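Long-range contact in gamma-glutamyltranspeptidase (PDB 6J3A), which is an LmbA-like homologue of gamma-glutamyltranspeptidase, probably an N-terminal nucleophile enzyme whose own reaction may differ from glutamyl transfer: residues Ala435-Gly440 / Leu483-Ala488. Numbering follows the deposited sequence.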
loop_
_atom_site.group_PDB
_atom_site.type_symbol
_atom_site.label_atom_id
_atom_site.label_comp_id
_atom_site.label_asym_id
_atom_site.label_seq_id
_atom_site.Cartn_x
_atom_site.Cartn_y
_atom_site.Cartn_z
ATOM N N ALA A 435 18.313 -1.101 -7.084
ATOM C CA ALA A 435 18.146 -1.520 -5.681
ATOM C C ALA A 435 19.244 -0.855 -4.861
ATOM O O ALA A 435 20.428 -1.053 -5.143
ATOM C CB ALA A 435 18.227 -3.033 -5.543
ATOM N N ALA A 436 18.856 -0.063 -3.864
ATOM C CA ALA A 436 19.820 0.713 -3.078
ATOM C C ALA A 436 19.527 0.552 -1.609
ATOM O O ALA A 436 18.369 0.535 -1.205
ATOM C CB ALA A 436 19.760 2.184 -3.457
ATOM N N THR A 437 20.587 0.481 -0.815
ATOM C CA THR A 437 20.483 0.334 0.628
ATOM C C THR A 437 21.194 1.518 1.272
ATOM O O THR A 437 22.331 1.386 1.686
ATOM C CB THR A 437 21.108 -1.013 1.056
ATOM O OG1 THR A 437 20.412 -2.083 0.409
ATOM C CG2 THR A 437 21.028 -1.239 2.554
ATOM N N PRO A 438 20.540 2.701 1.325
ATOM C CA PRO A 438 21.194 3.848 1.949
ATOM C C PRO A 438 21.103 3.844 3.471
ATOM O O PRO A 438 20.105 3.408 4.038
ATOM C CB PRO A 438 20.445 5.044 1.363
ATOM C CG PRO A 438 19.087 4.519 1.120
ATOM C CD PRO A 438 19.281 3.102 0.672
ATOM N N SER A 439 22.146 4.357 4.112
ATOM C CA SER A 439 22.288 4.270 5.554
ATOM C C SER A 439 23.314 5.273 6.038
ATOM O O SER A 439 23.949 5.957 5.239
ATOM C CB SER A 439 22.740 2.860 5.930
ATOM O OG SER A 439 22.816 2.687 7.334
ATOM N N GLY A 440 23.457 5.350 7.358
ATOM C CA GLY A 440 24.469 6.185 8.002
ATOM C C GLY A 440 24.111 7.656 8.035
ATOM O O GLY A 440 23.270 8.127 7.259
ATOM N N LEU A 483 25.674 -2.869 4.409
ATOM C CA LEU A 483 24.737 -2.445 3.374
ATOM C C LEU A 483 24.873 -3.324 2.143
ATOM O O LEU A 483 25.943 -3.395 1.543
ATOM C CB LEU A 483 25.002 -0.985 3.002
ATOM C CG LEU A 483 25.169 -0.016 4.189
ATOM C CD1 LEU A 483 25.216 1.415 3.676
ATOM C CD2 LEU A 483 24.104 -0.206 5.276
ATOM N N THR A 484 23.773 -3.966 1.757
ATOM C CA THR A 484 23.827 -5.031 0.786
ATOM C C THR A 484 22.523 -5.217 0.008
ATOM O O THR A 484 21.725 -6.116 0.302
ATOM C CB THR A 484 24.287 -6.349 1.445
ATOM O OG1 THR A 484 24.250 -7.391 0.471
ATOM C CG2 THR A 484 23.432 -6.724 2.668
ATOM N N PRO A 485 22.320 -4.388 -1.029
ATOM C CA PRO A 485 21.169 -4.608 -1.910
ATOM C C PRO A 485 21.362 -5.827 -2.817
ATOM O O PRO A 485 22.473 -6.359 -2.918
ATOM C CB PRO A 485 21.094 -3.316 -2.736
ATOM C CG PRO A 485 22.471 -2.756 -2.715
ATOM C CD PRO A 485 23.174 -3.279 -1.492
ATOM N N SER A 486 20.289 -6.236 -3.485
ATOM C CA SER A 486 20.296 -7.411 -4.361
ATOM C C SER A 486 19.591 -7.129 -5.670
ATOM O O SER A 486 18.639 -6.338 -5.729
ATOM C CB SER A 486 19.586 -8.594 -3.700
ATOM O OG SER A 486 20.067 -8.824 -2.389
ATOM N N ILE A 487 20.083 -7.773 -6.720
ATOM C CA ILE A 487 19.348 -7.916 -7.964
ATOM C C ILE A 487 19.415 -9.391 -8.363
ATOM O O ILE A 487 20.475 -10.006 -8.316
ATOM C CB ILE A 487 19.883 -6.972 -9.070
ATOM C CG1 ILE A 487 19.431 -5.537 -8.781
ATOM C CG2 ILE A 487 19.382 -7.413 -10.446
ATOM C CD1 ILE A 487 19.788 -4.511 -9.839
ATOM N N ALA A 488 18.278 -9.962 -8.744
ATOM C CA ALA A 488 18.234 -11.364 -9.169
ATOM C C ALA A 488 17.915 -11.469 -10.641
ATOM O O ALA A 488 17.025 -10.790 -11.138
ATOM C CB ALA A 488 17.232 -12.165 -8.356
#
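Thr437 and Pro485 meet at the middle of two antiparallel segments, their end-to-end directions 175° apart, in the buried interior of an Ntn-hydrolase fold. Strand 433-436 ends in one segment and strand 486-490 begins in the other; no hydrogen bond joins them, and the contact is made by side chains against side chains and backbone carbonyls. The two side chains cross obliquely: Thr437 OG1, beside its own backbone N at chi1 -60° and anti to the carbonyl carbon, lies 3.4 Å from Pro485 CB. Thr437 OG1 is also 3.3 Å from Pro485 N, which has no hydrogen to offer, so the approach is not a hydrogen bond. The Thr437 methyl CG2, anti to the backbone N, lies 4.0 Å from Leu483 CB.

Both methyls of Leu483 converge on Ser439: CD2 comes within 3.4 Å of Ser439 CB, and CD1 within 3.6 Å of that same atom. Ser439 OG is turned to polar partners, hydrogen-bonding Thr421 OG1 and Arg459 NH2. An alanine at Leu483, lacking CG, CD1 and CD2, would probably open a gap beside Ser439 CB and leave Thr437 O less covered, with CB remaining near it. Lys272 NZ hydrogen-bonds Thr484 OG1, Pro485 O and Ser486 OG, three consecutive residues of segment 483-488. At the far end Ala435 CB faces Ser486, its methyl 3.3 Å from Ser486 O, while Ala435 O lies 3.4 Å from Pro485 CB.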